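PDB 7CJ3: phosphodiesterase from Salpingoeca rosetta, which binds retinal inside a transmembrane helical bundle of the bacteriorhodopsin-like family, the fold of the microbial rhodopsins. Local coordinates for residues B[129-134]-B[242-247]; B[170-175]-B[182-187]. All coordinates share one frame; numbering follows the deposited sequence.

Interaction 1: residues B[129-134]-B[242-247]. With RET (retinal), chain K.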
ATOM      1  N   MET B 129       8.670   6.341 -18.858  1.00 22.24           N
ATOM      2  CA  MET B 129       7.781   6.920 -17.810  1.00 22.96           C
ATOM      3  C   MET B 129       8.331   6.590 -16.412  1.00 19.30           C
ATOM      4  O   MET B 129       8.419   7.515 -15.590  1.00 17.62           O
ATOM      5  CB  MET B 129       6.339   6.426 -17.960  1.00 25.94           C
ATOM      6  CG  MET B 129       5.372   7.065 -16.980  1.00 29.33           C
ATOM      7  SD  MET B 129       5.105   8.835 -17.209  1.00 33.87           S
ATOM      8  CE  MET B 129       3.794   8.714 -18.426  1.00 37.02           C
ATOM      9  N   ARG B 130       8.744   5.347 -16.162  1.00 17.79           N
ATOM     10  CA  ARG B 130       9.404   4.990 -14.877  1.00 17.29           C
ATOM     11  C   ARG B 130      10.661   5.856 -14.714  1.00 18.66           C
ATOM     12  O   ARG B 130      10.771   6.521 -13.659  1.00 18.39           O
ATOM     13  CB  ARG B 130       9.711   3.505 -14.743  1.00 15.58           C
ATOM     14  CG  ARG B 130      10.170   3.125 -13.338  1.00 16.00           C
ATOM     15  CD  ARG B 130      10.074   1.624 -13.064  1.00 15.89           C
ATOM     16  NE  ARG B 130      10.650   0.843 -14.151  1.00 15.40           N
ATOM     17  CZ  ARG B 130      10.247  -0.375 -14.521  1.00 16.74           C
ATOM     18  NH1 ARG B 130       9.286  -1.018 -13.858  1.00 18.61           N
ATOM     19  NH2 ARG B 130      10.830  -0.969 -15.543  1.00 16.46           N
ATOM     20  N   TYR B 131      11.530   5.903 -15.727  1.00 18.04           N
ATOM     21  CA  TYR B 131      12.753   6.750 -15.697  1.00 18.69           C
ATOM     22  C   TYR B 131      12.360   8.221 -15.450  1.00 17.71           C
ATOM     23  O   TYR B 131      12.982   8.853 -14.567  1.00 19.52           O
ATOM     24  CB  TYR B 131      13.593   6.537 -16.964  1.00 19.82           C
ATOM     25  CG  TYR B 131      14.479   5.315 -16.935  1.00 20.57           C
ATOM     26  CD1 TYR B 131      15.641   5.279 -16.150  1.00 20.93           C
ATOM     27  CD2 TYR B 131      14.192   4.200 -17.710  1.00 20.97           C
ATOM     28  CE1 TYR B 131      16.469   4.167 -16.117  1.00 20.16           C
ATOM     29  CE2 TYR B 131      15.018   3.081 -17.703  1.00 21.14           C
ATOM     30  CZ  TYR B 131      16.158   3.061 -16.904  1.00 21.83           C
ATOM     31  OH  TYR B 131      16.975   1.956 -16.905  1.00 22.73           O
ATOM     32  N   ALA B 132      11.326   8.734 -16.122  1.00 16.19           N
ATOM     33  CA  ALA B 132      10.811  10.110 -15.916  1.00 16.42           C
ATOM     34  C   ALA B 132      10.396  10.346 -14.468  1.00 16.49           C
ATOM     35  O   ALA B 132      10.820  11.331 -13.878  1.00 17.40           O
ATOM     36  CB  ALA B 132       9.652  10.373 -16.847  1.00 17.27           C
ATOM     37  N   GLU B 133       9.544   9.488 -13.922  1.00 17.88           N
ATOM     38  CA  GLU B 133       9.181   9.483 -12.479  1.00 19.06           C
ATOM     39  C   GLU B 133      10.440   9.560 -11.583  1.00 20.17           C
ATOM     40  O   GLU B 133      10.516  10.437 -10.687  1.00 17.42           O
ATOM     41  CB  GLU B 133       8.425   8.189 -12.183  1.00 19.30           C
ATOM     42  CG  GLU B 133       8.032   8.066 -10.726  1.00 21.57           C
ATOM     43  CD  GLU B 133       8.237   6.691 -10.109  1.00 23.45           C
ATOM     44  OE1 GLU B 133       8.088   5.682 -10.835  1.00 22.76           O
ATOM     45  OE2 GLU B 133       8.549   6.642  -8.898  1.00 26.24           O
ATOM     46  N   TRP B 134      11.386   8.632 -11.796  1.00 21.22           N
ATOM     47  CA  TRP B 134      12.651   8.533 -11.031  1.00 21.57           C
ATOM     48  C   TRP B 134      13.411   9.871 -11.090  1.00 23.69           C
ATOM     49  O   TRP B 134      13.864  10.346 -10.007  1.00 22.22           O
ATOM     50  CB  TRP B 134      13.503   7.339 -11.499  1.00 20.37           C
ATOM     51  CG  TRP B 134      12.951   5.990 -11.121  1.00 19.43           C
ATOM     52  CD1 TRP B 134      11.823   5.736 -10.377  1.00 19.80           C
ATOM     53  CD2 TRP B 134      13.487   4.695 -11.478  1.00 17.93           C
ATOM     54  NE1 TRP B 134      11.626   4.386 -10.256  1.00 19.79           N
ATOM     55  CE2 TRP B 134      12.634   3.721 -10.911  1.00 18.00           C
ATOM     56  CE3 TRP B 134      14.609   4.254 -12.191  1.00 17.44           C
ATOM     57  CZ2 TRP B 134      12.860   2.354 -11.071  1.00 15.80           C
ATOM     58  CZ3 TRP B 134      14.851   2.899 -12.313  1.00 15.77           C
ATOM     59  CH2 TRP B 134      13.955   1.967 -11.794  1.00 15.38           C
ATOM     60  N   LEU B 242      20.784  -8.207 -13.097  1.00 37.26           N
ATOM     61  CA  LEU B 242      20.314  -9.618 -13.147  1.00 34.30           C
ATOM     62  C   LEU B 242      19.445  -9.871 -14.380  1.00 40.79           C
ATOM     63  O   LEU B 242      19.470 -11.011 -14.888  1.00 41.22           O
ATOM     64  CB  LEU B 242      19.513  -9.914 -11.882  1.00 36.55           C
ATOM     65  CG  LEU B 242      20.355 -10.114 -10.622  1.00 40.05           C
ATOM     66  CD1 LEU B 242      19.491 -10.125  -9.367  1.00 41.00           C
ATOM     67  CD2 LEU B 242      21.153 -11.400 -10.725  1.00 42.59           C
ATOM     68  N   ARG B 243      18.656  -8.881 -14.818  1.00 39.34           N
ATOM     69  CA  ARG B 243      17.744  -9.068 -15.970  1.00 35.52           C
ATOM     70  C   ARG B 243      18.547  -8.954 -17.276  1.00 36.85           C
ATOM     71  O   ARG B 243      18.376  -9.823 -18.171  1.00 33.43           O
ATOM     72  CB  ARG B 243      16.589  -8.078 -15.892  1.00 34.27           C
ATOM     73  CG  ARG B 243      15.544  -8.323 -16.970  1.00 34.06           C
ATOM     74  CD  ARG B 243      14.308  -7.476 -16.787  1.00 36.53           C
ATOM     75  NE  ARG B 243      14.559  -6.063 -16.543  1.00 36.90           N
ATOM     76  CZ  ARG B 243      13.715  -5.218 -15.951  1.00 35.21           C
ATOM     77  NH1 ARG B 243      12.535  -5.616 -15.514  1.00 30.61           N
ATOM     78  NH2 ARG B 243      14.089  -3.960 -15.780  1.00 36.65           N
ATOM     79  N   ARG B 244      19.413  -7.947 -17.381  1.00 35.85           N
ATOM     80  CA  ARG B 244      20.229  -7.709 -18.596  1.00 37.37           C
ATOM     81  C   ARG B 244      21.113  -8.926 -18.912  1.00 39.66           C
ATOM     82  O   ARG B 244      21.479  -9.087 -20.105  1.00 38.56           O
ATOM     83  CB  ARG B 244      21.095  -6.458 -18.423  1.00 33.44           C
ATOM     84  CG  ARG B 244      20.429  -5.189 -18.930  1.00 28.69           C
ATOM     85  CD  ARG B 244      21.283  -3.949 -18.876  1.00 26.78           C
ATOM     86  NE  ARG B 244      20.582  -2.806 -18.353  1.00 25.80           N
ATOM     87  CZ  ARG B 244      20.940  -1.526 -18.527  1.00 28.55           C
ATOM     88  NH1 ARG B 244      22.018  -1.202 -19.225  1.00 28.40           N
ATOM     89  NH2 ARG B 244      20.192  -0.560 -18.013  1.00 30.13           N
ATOM     90  N   GLN B 245      21.481  -9.714 -17.894  1.00 45.02           N
ATOM     91  CA  GLN B 245      22.435 -10.862 -18.008  1.00 43.34           C
ATOM     92  C   GLN B 245      21.672 -12.155 -18.325  1.00 42.03           C
ATOM     93  O   GLN B 245      22.291 -13.085 -18.812  1.00 45.08           O
ATOM     94  CB  GLN B 245      23.234 -11.016 -16.714  1.00 41.12           C
ATOM     95  CG  GLN B 245      24.065  -9.795 -16.335  1.00 40.30           C
ATOM     96  CD  GLN B 245      25.256  -9.572 -17.233  1.00 44.51           C
ATOM     97  OE1 GLN B 245      25.777  -8.469 -17.358  1.00 45.42           O
ATOM     98  NE2 GLN B 245      25.723 -10.636 -17.872  1.00 46.67           N
ATOM     99  N   GLY B 246      20.371 -12.206 -18.053  1.00 41.80           N
ATOM    100  CA  GLY B 246      19.505 -13.330 -18.436  1.00 44.59           C
ATOM    101  C   GLY B 246      19.163 -14.233 -17.274  1.00 45.92           C
ATOM    102  O   GLY B 246      18.628 -15.306 -17.548  1.00 45.91           O
ATOM    103  N   TYR B 247      19.389 -13.782 -16.035  1.00 55.81           N
ATOM    104  CA  TYR B 247      19.260 -14.579 -14.783  1.00 53.80           C
ATOM    105  C   TYR B 247      17.840 -14.519 -14.195  1.00 47.88           C
ATOM    106  O   TYR B 247      17.483 -15.461 -13.485  1.00 43.34           O
ATOM    107  CB  TYR B 247      20.298 -14.112 -13.762  1.00 61.78           C
ATOM    108  CG  TYR B 247      21.729 -14.327 -14.193  1.00 74.95           C
ATOM    109  CD1 TYR B 247      22.123 -15.486 -14.853  1.00 82.23           C
ATOM    110  CD2 TYR B 247      22.708 -13.392 -13.881  1.00 76.40           C
ATOM    111  CE1 TYR B 247      23.442 -15.691 -15.226  1.00 85.09           C
ATOM    112  CE2 TYR B 247      24.042 -13.597 -14.224  1.00 81.16           C
ATOM    113  CZ  TYR B 247      24.404 -14.743 -14.914  1.00 87.12           C
ATOM    114  OH  TYR B 247      25.700 -14.942 -15.291  1.00 98.23           O
TER
HETATM  115  C1  RET K 401      19.700   2.314 -12.612  1.00 29.15           C
HETATM  116  C2  RET K 401      20.640   2.096 -13.799  1.00 29.76           C
HETATM  117  C3  RET K 401      21.769   1.208 -13.518  1.00 31.07           C
HETATM  118  C4  RET K 401      22.576   1.710 -12.340  1.00 31.92           C
HETATM  119  C5  RET K 401      21.778   2.362 -11.244  1.00 32.09           C
HETATM  120  C6  RET K 401      20.435   2.535 -11.293  1.00 30.22           C
HETATM  121  C7  RET K 401      19.731   2.980 -10.081  1.00 32.56           C
HETATM  122  C8  RET K 401      18.400   3.354  -9.930  1.00 39.48           C
HETATM  123  C9  RET K 401      17.788   3.997  -8.813  1.00 42.18           C
HETATM  124  C10 RET K 401      16.422   4.374  -8.802  1.00 42.36           C
HETATM  125  C11 RET K 401      15.653   4.836  -7.726  1.00 41.48           C
HETATM  126  C12 RET K 401      14.290   5.102  -7.658  1.00 38.01           C
HETATM  127  C13 RET K 401      13.568   5.617  -6.569  1.00 39.26           C
HETATM  128  C14 RET K 401      12.224   5.920  -6.696  1.00 43.06           C
HETATM  129  C15 RET K 401      11.489   6.896  -5.896  1.00 47.16           C
HETATM  130  C16 RET K 401      18.874   3.556 -12.995  1.00 27.63           C
HETATM  131  C17 RET K 401      18.759   1.099 -12.520  1.00 28.35           C
HETATM  132  C18 RET K 401      22.663   2.800 -10.096  1.00 32.07           C
HETATM  133  C19 RET K 401      18.570   4.295  -7.570  1.00 43.11           C
HETATM  134  C20 RET K 401      14.292   5.798  -5.270  1.00 38.26           C

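Interaction 2: residues B[170-175]-B[182-187]. With RET (retinal), chain K.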
ATOM      1  N   GLY B 170      21.489   5.107 -16.876  1.00 16.83           N
ATOM      2  CA  GLY B 170      20.788   3.811 -16.850  1.00 17.32           C
ATOM      3  C   GLY B 170      19.992   3.594 -18.118  1.00 18.15           C
ATOM      4  O   GLY B 170      20.163   2.545 -18.773  1.00 17.37           O
ATOM      5  N   ALA B 171      19.141   4.574 -18.465  1.00 19.40           N
ATOM      6  CA  ALA B 171      18.210   4.498 -19.609  1.00 21.33           C
ATOM      7  C   ALA B 171      18.983   4.420 -20.932  1.00 24.31           C
ATOM      8  O   ALA B 171      18.691   3.505 -21.729  1.00 23.14           O
ATOM      9  CB  ALA B 171      17.279   5.680 -19.581  1.00 21.35           C
ATOM     10  N   LEU B 172      19.921   5.359 -21.153  1.00 26.72           N
ATOM     11  CA  LEU B 172      20.766   5.425 -22.368  1.00 30.11           C
ATOM     12  C   LEU B 172      21.451   4.068 -22.556  1.00 30.12           C
ATOM     13  O   LEU B 172      21.389   3.496 -23.668  1.00 28.21           O
ATOM     14  CB  LEU B 172      21.761   6.572 -22.178  1.00 36.38           C
ATOM     15  CG  LEU B 172      22.889   6.717 -23.206  1.00 43.79           C
ATOM     16  CD1 LEU B 172      22.320   6.913 -24.614  1.00 46.98           C
ATOM     17  CD2 LEU B 172      23.818   7.876 -22.829  1.00 41.10           C
ATOM     18  N   SER B 173      22.030   3.536 -21.482  1.00 31.24           N
ATOM     19  CA  SER B 173      22.901   2.340 -21.529  1.00 32.48           C
ATOM     20  C   SER B 173      22.123   1.154 -22.107  1.00 32.70           C
ATOM     21  O   SER B 173      22.763   0.254 -22.687  1.00 35.77           O
ATOM     22  CB  SER B 173      23.496   2.047 -20.178  1.00 32.85           C
ATOM     23  OG  SER B 173      22.633   1.241 -19.401  1.00 38.60           O
ATOM     24  N   SER B 174      20.795   1.163 -21.975  1.00 33.70           N
ATOM     25  CA  SER B 174      19.912   0.032 -22.354  1.00 33.51           C
ATOM     26  C   SER B 174      19.762  -0.040 -23.878  1.00 35.83           C
ATOM     27  O   SER B 174      19.262  -1.089 -24.356  1.00 31.54           O
ATOM     28  CB  SER B 174      18.574   0.139 -21.677  1.00 33.57           C
ATOM     29  OG  SER B 174      18.733   0.493 -20.322  1.00 39.08           O
ATOM     30  N   ILE B 175      20.170   1.013 -24.609  1.00 36.05           N
ATOM     31  CA  ILE B 175      19.970   1.119 -26.089  1.00 41.68           C
ATOM     32  C   ILE B 175      21.301   1.396 -26.800  1.00 46.98           C
ATOM     33  O   ILE B 175      21.244   1.826 -27.961  1.00 44.53           O
ATOM     34  CB  ILE B 175      18.920   2.196 -26.430  1.00 39.74           C
ATOM     35  CG1 ILE B 175      19.288   3.588 -25.885  1.00 45.56           C
ATOM     36  CG2 ILE B 175      17.549   1.750 -25.966  1.00 43.29           C
ATOM     37  CD1 ILE B 175      19.093   4.758 -26.846  1.00 43.82           C
ATOM     38  N   PHE B 182      28.283  -1.167 -21.481  1.00 45.03           N
ATOM     39  CA  PHE B 182      29.084  -1.555 -20.287  1.00 42.37           C
ATOM     40  C   PHE B 182      29.608  -0.316 -19.550  1.00 39.06           C
ATOM     41  O   PHE B 182      29.459  -0.247 -18.335  1.00 37.08           O
ATOM     42  CB  PHE B 182      30.251  -2.461 -20.686  1.00 47.83           C
ATOM     43  CG  PHE B 182      31.054  -3.002 -19.530  1.00 53.15           C
ATOM     44  CD1 PHE B 182      30.701  -4.201 -18.924  1.00 61.60           C
ATOM     45  CD2 PHE B 182      32.165  -2.322 -19.051  1.00 57.78           C
ATOM     46  CE1 PHE B 182      31.438  -4.710 -17.859  1.00 61.47           C
ATOM     47  CE2 PHE B 182      32.894  -2.818 -17.975  1.00 63.13           C
ATOM     48  CZ  PHE B 182      32.535  -4.018 -17.388  1.00 64.38           C
ATOM     49  N   PHE B 183      30.210   0.632 -20.267  1.00 41.18           N
ATOM     50  CA  PHE B 183      30.929   1.791 -19.671  1.00 43.61           C
ATOM     51  C   PHE B 183      29.922   2.708 -18.979  1.00 42.63           C
ATOM     52  O   PHE B 183      30.167   3.089 -17.806  1.00 41.12           O
ATOM     53  CB  PHE B 183      31.782   2.507 -20.731  1.00 42.96           C
ATOM     54  N   VAL B 184      28.815   2.999 -19.668  1.00 46.19           N
ATOM     55  CA  VAL B 184      27.775   3.974 -19.214  1.00 42.01           C
ATOM     56  C   VAL B 184      27.070   3.399 -17.971  1.00 36.64           C
ATOM     57  O   VAL B 184      26.943   4.146 -16.979  1.00 29.45           O
ATOM     58  CB  VAL B 184      26.812   4.342 -20.365  1.00 44.40           C
ATOM     59  CG1 VAL B 184      25.656   5.221 -19.917  1.00 42.29           C
ATOM     60  CG2 VAL B 184      27.557   5.024 -21.509  1.00 44.63           C
ATOM     61  N   PHE B 185      26.722   2.106 -17.979  1.00 32.00           N
ATOM     62  CA  PHE B 185      26.144   1.399 -16.804  1.00 32.21           C
ATOM     63  C   PHE B 185      27.092   1.421 -15.589  1.00 33.80           C
ATOM     64  O   PHE B 185      26.653   1.791 -14.490  1.00 36.61           O
ATOM     65  CB  PHE B 185      25.809  -0.041 -17.155  1.00 31.72           C
ATOM     66  CG  PHE B 185      24.851  -0.671 -16.178  1.00 36.16           C
ATOM     67  CD1 PHE B 185      25.321  -1.349 -15.065  1.00 38.56           C
ATOM     68  CD2 PHE B 185      23.479  -0.571 -16.360  1.00 37.17           C
ATOM     69  CE1 PHE B 185      24.442  -1.931 -14.162  1.00 37.84           C
ATOM     70  CE2 PHE B 185      22.600  -1.161 -15.464  1.00 39.52           C
ATOM     71  CZ  PHE B 185      23.082  -1.827 -14.359  1.00 39.97           C
ATOM     72  N   ALA B 186      28.365   1.069 -15.796  1.00 36.27           N
ATOM     73  CA  ALA B 186      29.439   1.021 -14.771  1.00 32.80           C
ATOM     74  C   ALA B 186      29.676   2.413 -14.182  1.00 32.67           C
ATOM     75  O   ALA B 186      29.834   2.495 -12.952  1.00 32.05           O
ATOM     76  CB  ALA B 186      30.711   0.463 -15.370  1.00 30.98           C
ATOM     77  N   GLY B 187      29.742   3.451 -15.027  1.00 31.23           N
ATOM     78  CA  GLY B 187      29.875   4.856 -14.592  1.00 31.48           C
ATOM     79  C   GLY B 187      28.677   5.294 -13.770  1.00 35.20           C
ATOM     80  O   GLY B 187      28.877   5.971 -12.733  1.00 35.78           O
TER
HETATM   81  C1  RET K 401      19.700   2.314 -12.612  1.00 29.15           C
HETATM   82  C2  RET K 401      20.640   2.096 -13.799  1.00 29.76           C
HETATM   83  C3  RET K 401      21.769   1.208 -13.518  1.00 31.07           C
HETATM   84  C4  RET K 401      22.576   1.710 -12.340  1.00 31.92           C
HETATM   85  C5  RET K 401      21.778   2.362 -11.244  1.00 32.09           C
HETATM   86  C6  RET K 401      20.435   2.535 -11.293  1.00 30.22           C
HETATM   87  C7  RET K 401      19.731   2.980 -10.081  1.00 32.56           C
HETATM   88  C8  RET K 401      18.400   3.354  -9.930  1.00 39.48           C
HETATM   89  C9  RET K 401      17.788   3.997  -8.813  1.00 42.18           C
HETATM   90  C10 RET K 401      16.422   4.374  -8.802  1.00 42.36           C
HETATM   91  C11 RET K 401      15.653   4.836  -7.726  1.00 41.48           C
HETATM   92  C12 RET K 401      14.290   5.102  -7.658  1.00 38.01           C
HETATM   93  C13 RET K 401      13.568   5.617  -6.569  1.00 39.26           C
HETATM   94  C14 RET K 401      12.224   5.920  -6.696  1.00 43.06           C
HETATM   95  C15 RET K 401      11.489   6.896  -5.896  1.00 47.16           C
HETATM   96  C16 RET K 401      18.874   3.556 -12.995  1.00 27.63           C
HETATM   97  C17 RET K 401      18.759   1.099 -12.520  1.00 28.35           C
HETATM   98  C18 RET K 401      22.663   2.800 -10.096  1.00 32.07           C
HETATM   99  C19 RET K 401      18.570   4.295  -7.570  1.00 43.11           C
HETATM  100  C20 RET K 401      14.292   5.798  -5.270  1.00 38.26           C

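Interaction 1: residues B[129-134]-B[242-247]
Arg130 and Arg243 reach toward each other from two segments whose backbones stay apart, the CA atoms of this pair lying 16.4 Å from each other. Each side chain runs extended through its first two torsions and bends at the third (chi3 48° in both), which brings the two NH2 atoms to 4.4 Å with the guanidinium groups set obliquely. Glu254 accounts for the approach: it takes Arg130 through OE2 and Arg243 through OE1, so one carboxylate gathers both positive groups, and Glu240 holds the other amino group of Arg243. Beside them, Tyr131 OH stops 4.2 Å from Arg244 NH2, near the plane of that guanidinium and at its edge; Arg244 itself bonds to Ser173 and the carbonyl of Gly170. The Tyr131 ring turns an edge to retinal, with CE1 4.0 Å from C16. Trp134 instead lies flat against the polyene: C12 sits 3.6 Å above one face of the indole, and CG of Arg130 lies over the opposite face, both offset toward the rim. Glu133 OE2 lies in the indole plane and bonds weakly to Lys265, consistent with the counterion position of microbial rhodopsins. A tryptophan packed flat on the polyene is characteristic of the retinal pocket in that family. Helix 235-245 finishes in a Schellman motif at Gly246. Segment 129-134 also meets helix 17-41, touched by Met129 and Ala132, and helix 86-111, where Arg130 packs on Tyr106; Asn257 of helix 250-277 touches both Arg130 and Arg243.

Interaction 2: residues B[170-175]-B[182-187]
Ser173 turns its hydroxyl to the rim of the Phe185 ring: OG lies in the plane of the phenyl group, at its edge, 3.6 Å from CD2. The two residues belong to a helical hairpin of the rhodopsin bundle, in which helix 153-173 turns back into helix 178-207 beside retinal. The same serine also supplies the apolar side of the contact, its CB resting 3.8 Å from Val184 CG1. Alongside, Leu172 CD2 approaches that methyl loosely, at 4.3 Å, where the contact opens to the surface. With CG anti to the backbone N (chi1 -162°), the Phe185 ring passes Ser173 with CD2 and extends to the six-membered ring of retinal, whose C3 lies nearest, by CE2 and CZ, while C4 stands over one face, offset toward the rim. From the other helix Gly170, which has no side chain, meets the ligand with bare backbone, CA 3.5 Å from retinal C2. Phe185 also packs on Arg244, the strongest polar partner of Ser173. Within segment 170-175, the carbonyl of Gly170 accepts two serine hydroxyls besides Arg244: Ser173 OG and Ser174 OG each lie 2.9 Å from Gly170 O and approach from opposite faces of the carbonyl plane.

Arg244 joins the two interactions, whose centres lie 11 Å apart on the same side of the chain's centre. Its NH1 is 2.5 Å from Ser173 OG and its NH2 3.2 Å from Gly170 O, both probable hydrogen bonds, so helix 235-245 is tied to helix 153-173. Along the chain, interaction 2 is nested within interaction 1: helix 128-149 is followed directly by helix 153-173, then by helix 178-207, and helix 235-245 comes later. Both contacts touch retinal. Interaction 1 provides Trp134 along the polyene and interaction 2 borders the six-membered ring, so helices 128-149, 153-173 and 178-207 meet retinal here, with helix 235-245 joined to them through Arg244.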